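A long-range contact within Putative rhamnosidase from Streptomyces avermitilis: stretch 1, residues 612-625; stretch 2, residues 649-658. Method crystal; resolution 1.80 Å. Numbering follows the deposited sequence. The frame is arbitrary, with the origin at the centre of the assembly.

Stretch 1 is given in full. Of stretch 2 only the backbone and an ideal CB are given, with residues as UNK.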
# COMPACT_ATOMS: atom_id res chain seq x y z
N LEU A 612 20.99 -7.10 2.79
CA LEU A 612 19.77 -7.78 3.09
C LEU A 612 18.80 -6.89 3.92
O LEU A 612 17.59 -6.76 3.58
CB LEU A 612 20.07 -9.11 3.82
CG LEU A 612 18.84 -9.94 4.16
CD1 LEU A 612 18.00 -10.26 2.93
CD2 LEU A 612 19.29 -11.24 4.86
N HIS A 613 19.33 -6.27 4.97
CA HIS A 613 18.58 -5.33 5.80
C HIS A 613 18.05 -4.14 4.97
O HIS A 613 16.86 -3.82 5.05
CB HIS A 613 19.46 -4.82 6.92
CG HIS A 613 18.88 -3.66 7.66
ND1 HIS A 613 17.77 -3.77 8.47
CD2 HIS A 613 19.26 -2.36 7.70
CE1 HIS A 613 17.50 -2.59 8.99
NE2 HIS A 613 18.38 -1.72 8.54
N SER A 614 18.90 -3.53 4.15
CA SER A 614 18.45 -2.46 3.24
C SER A 614 17.27 -2.94 2.37
O SER A 614 16.24 -2.25 2.27
CB SER A 614 19.59 -1.99 2.34
OG SER A 614 19.15 -0.87 1.57
N ASN A 615 17.39 -4.13 1.79
CA ASN A 615 16.36 -4.70 0.92
C ASN A 615 15.04 -4.93 1.65
O ASN A 615 13.96 -4.67 1.10
CB ASN A 615 16.85 -5.98 0.24
CG ASN A 615 17.97 -5.74 -0.76
OD1 ASN A 615 18.48 -4.62 -0.91
ND2 ASN A 615 18.37 -6.79 -1.46
N ILE A 616 15.13 -5.45 2.87
CA ILE A 616 13.96 -5.59 3.74
C ILE A 616 13.21 -4.25 3.93
O ILE A 616 11.99 -4.22 3.79
CB ILE A 616 14.36 -6.17 5.12
CG1 ILE A 616 14.80 -7.63 4.93
CG2 ILE A 616 13.18 -6.12 6.10
CD1 ILE A 616 15.58 -8.19 6.11
N THR A 617 13.94 -3.20 4.29
CA THR A 617 13.33 -1.88 4.57
C THR A 617 12.79 -1.27 3.29
O THR A 617 11.80 -0.53 3.33
CB THR A 617 14.28 -0.89 5.28
OG1 THR A 617 15.34 -0.47 4.40
CG2 THR A 617 14.87 -1.51 6.57
N TRP A 618 13.41 -1.59 2.16
CA TRP A 618 12.87 -1.11 0.88
C TRP A 618 11.63 -1.91 0.45
O TRP A 618 10.69 -1.33 -0.09
CB TRP A 618 13.96 -1.04 -0.22
CG TRP A 618 14.82 0.19 -0.14
CD1 TRP A 618 16.01 0.31 0.49
CD2 TRP A 618 14.50 1.48 -0.67
NE1 TRP A 618 16.47 1.61 0.38
CE2 TRP A 618 15.57 2.34 -0.34
CE3 TRP A 618 13.41 1.99 -1.41
CZ2 TRP A 618 15.60 3.71 -0.73
CZ3 TRP A 618 13.43 3.35 -1.79
CH2 TRP A 618 14.53 4.18 -1.44
N GLY A 619 11.61 -3.24 0.64
CA GLY A 619 10.44 -4.03 0.36
C GLY A 619 9.28 -3.62 1.26
O GLY A 619 8.12 -3.57 0.81
N GLN A 620 9.57 -3.30 2.52
CA GLN A 620 8.50 -2.90 3.42
C GLN A 620 7.93 -1.55 2.98
O GLN A 620 6.73 -1.39 2.78
CB GLN A 620 9.01 -2.77 4.85
CG GLN A 620 7.94 -2.27 5.82
CD GLN A 620 8.46 -2.13 7.24
OE1 GLN A 620 7.70 -1.91 8.19
NE2 GLN A 620 9.77 -2.21 7.38
N ARG A 621 8.80 -0.58 2.80
CA ARG A 621 8.30 0.77 2.51
C ARG A 621 7.57 0.83 1.17
O ARG A 621 6.59 1.58 1.01
CB ARG A 621 9.41 1.82 2.63
CG ARG A 621 10.29 1.99 1.40
CD ARG A 621 11.39 2.97 1.71
NE ARG A 621 12.52 2.32 2.39
CZ ARG A 621 13.65 2.93 2.75
NH1 ARG A 621 13.82 4.24 2.54
NH2 ARG A 621 14.62 2.23 3.34
N GLY A 622 8.02 0.03 0.21
CA GLY A 622 7.38 0.01 -1.10
C GLY A 622 5.95 -0.49 -1.06
O GLY A 622 5.10 -0.16 -1.90
N ASN A 623 5.66 -1.32 -0.05
CA ASN A 623 4.34 -1.91 0.06
C ASN A 623 3.52 -1.38 1.23
O ASN A 623 2.51 -2.01 1.63
CB ASN A 623 4.51 -3.42 0.21
CG ASN A 623 4.85 -4.08 -1.10
OD1 ASN A 623 3.99 -4.22 -1.97
ND2 ASN A 623 6.11 -4.47 -1.27
N PHE A 624 3.95 -0.28 1.82
CA PHE A 624 3.21 0.32 2.93
C PHE A 624 2.65 1.66 2.40
O PHE A 624 3.01 2.72 2.87
CB PHE A 624 4.12 0.52 4.14
CG PHE A 624 4.08 -0.62 5.14
CD1 PHE A 624 3.92 -1.94 4.71
CD2 PHE A 624 4.21 -0.36 6.51
CE1 PHE A 624 3.89 -2.99 5.63
CE2 PHE A 624 4.18 -1.40 7.43
CZ PHE A 624 4.03 -2.72 6.99
N LEU A 625 1.76 1.57 1.41
CA LEU A 625 1.06 2.73 0.82
C LEU A 625 -0.44 2.53 0.99
O LEU A 625 -1.07 1.79 0.23
CB LEU A 625 1.37 2.86 -0.68
CG LEU A 625 2.52 3.70 -1.18
CD1 LEU A 625 3.80 2.85 -1.04
CD2 LEU A 625 2.27 4.07 -2.65
N UNK A 649 5.86 -9.15 12.28
CA UNK A 649 6.87 -8.97 13.32
C UNK A 649 8.13 -8.26 12.83
O UNK A 649 8.69 -7.46 13.55
CB UNK A 649 7.25 -10.33 13.90
N UNK A 650 8.57 -8.54 11.60
CA UNK A 650 9.71 -7.85 11.04
C UNK A 650 9.36 -6.35 10.81
O UNK A 650 10.14 -5.47 11.16
CB UNK A 650 10.14 -8.52 9.74
N UNK A 651 8.21 -6.10 10.21
CA UNK A 651 7.71 -4.74 9.92
C UNK A 651 7.70 -3.87 11.16
O UNK A 651 8.05 -2.69 11.10
CB UNK A 651 6.30 -4.80 9.33
N UNK A 652 7.31 -4.46 12.30
CA UNK A 652 7.26 -3.72 13.57
C UNK A 652 8.62 -3.42 14.20
O UNK A 652 8.69 -2.65 15.17
CB UNK A 652 6.42 -4.51 14.58
N UNK A 653 9.71 -4.04 13.70
CA UNK A 653 11.04 -3.58 14.05
C UNK A 653 11.42 -2.36 13.20
O UNK A 653 11.91 -1.34 13.72
CB UNK A 653 12.06 -4.71 13.87
N UNK A 654 11.20 -2.46 11.90
CA UNK A 654 11.87 -1.53 10.99
C UNK A 654 11.17 -0.19 10.75
O UNK A 654 11.85 0.78 10.47
CB UNK A 654 12.06 -2.22 9.64
N UNK A 655 9.85 -0.14 10.88
CA UNK A 655 9.13 1.15 10.86
C UNK A 655 8.10 1.15 11.97
O UNK A 655 7.67 0.08 12.43
CB UNK A 655 8.46 1.40 9.51
N UNK A 656 7.74 2.34 12.43
CA UNK A 656 6.59 2.47 13.32
C UNK A 656 5.37 2.01 12.52
O UNK A 656 4.91 2.69 11.61
CB UNK A 656 6.43 3.90 13.84
N UNK A 657 4.87 0.82 12.84
CA UNK A 657 3.83 0.17 12.05
C UNK A 657 2.50 0.11 12.80
O UNK A 657 1.52 -0.41 12.27
CB UNK A 657 4.27 -1.24 11.66
N UNK A 658 2.45 0.70 14.01
CA UNK A 658 1.22 0.64 14.80
C UNK A 658 0.03 1.35 14.17
O UNK A 658 -1.03 0.77 14.04
CB UNK A 658 1.48 1.24 16.18

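Helix 612-622 meets helix 649-654 almost at right angles, the axes crossing at -99° and approaching to 10.5 Å. Position 649 is helical, with nothing of stretch 1 near its ideal CB, leaving the choice wide; it is Pro 649, which makes no contact.

At position 650, CA-to-CB points toward stretch 1, and the ideal CB lies 5.3 Å from Ile 616 CG2. A small or branched side chain with a methyl to offer would suit, as would a longer aliphatic one. Thr 650, with chi1 in m, places its CG2 3.9 Å from Ile 616 CG2.

Position 651 also points toward stretch 1, but with little space: its ideal CB is 3.9 Å from Phe 624 CZ and 3.4 Å from Gln 620 OE1. Glycine or alanine fits most readily. Ala 651 sets its methyl against the Phe 624 ring. The Gln 620 amide, its OE1 modelled 3.0 Å from Ala 651 O, is probably turned over.

Position 652 points away and 653 sideways, both ideal CB atoms being clear of stretch 1, which selects little. They are Ala 652 and Tyr 653, whose ring leads away.

Position 654 faces the middle of helix 612-622. Its ideal CB is a tight 3.2 Å from Gln 620 NE2 and 4.2 Å from Thr 617 CG2, so a compact side chain, polar or methyl-bearing, is favoured: serine, threonine, alanine or valine. Thr 654 supplies both groups. Its CG2 lies 3.8 Å from Thr 617 CG2 and 4.1 Å from His 613 CE1, while its OG1 donates to Thr 650 O (3.2 Å).

At position 655 the backbone leaves helical phi/psi (-136/155), and the CB points toward stretch 1, 3.6 Å from Gln 620 OE1. Beyond lies space bordered by Arg 621 and Phe 624, suited to an apolar chain, such as leucine, or a longer and more flexible one, such as methionine. Met 655 runs its SD to 4.3 Å from Arg 621 CB and 5.4 Å from the Phe 624 ring centroid.

Position 656 points away, leaving its identity open; Glu 656 caps a backbone N just past the stretch. Position 657 turns toward Phe 624, its ideal CB 4.2 Å from CE2 of that ring, where something small, polar or apolar, would do. Ser 657 brings OG to the ring edge, 3.6 Å from Phe 624 CE2. Position 658 is out of reach; it is Ala 658.

Stretch 2 (649-658) PTAAYTMESA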
# COMPACT_ATOMS: atom_id res chain seq x y z
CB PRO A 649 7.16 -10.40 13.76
CG PRO A 649 5.88 -11.11 13.48
CD PRO A 649 5.48 -10.57 12.14
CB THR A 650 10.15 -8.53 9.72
OG1 THR A 650 10.61 -9.85 10.01
CG2 THR A 650 11.30 -7.76 9.06
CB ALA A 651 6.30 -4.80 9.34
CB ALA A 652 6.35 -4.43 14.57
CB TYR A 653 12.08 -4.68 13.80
CG TYR A 653 12.31 -5.71 14.89
CD1 TYR A 653 13.16 -5.45 15.98
CD2 TYR A 653 11.76 -6.97 14.80
CE1 TYR A 653 13.40 -6.42 16.97
CE2 TYR A 653 12.01 -7.95 15.78
CZ TYR A 653 12.84 -7.66 16.85
OH TYR A 653 13.09 -8.65 17.81
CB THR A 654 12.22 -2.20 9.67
OG1 THR A 654 11.15 -3.07 9.34
CG2 THR A 654 13.51 -3.04 9.83
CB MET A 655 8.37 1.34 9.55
CG MET A 655 9.24 1.40 8.32
SD MET A 655 8.30 1.54 6.78
CE MET A 655 7.73 3.25 6.81
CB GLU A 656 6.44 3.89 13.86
CG GLU A 656 5.25 4.02 14.83
CD GLU A 656 3.96 4.47 14.15
OE1 GLU A 656 3.93 5.60 13.61
OE2 GLU A 656 2.94 3.71 14.16
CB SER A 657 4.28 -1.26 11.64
OG SER A 657 5.43 -1.18 10.79
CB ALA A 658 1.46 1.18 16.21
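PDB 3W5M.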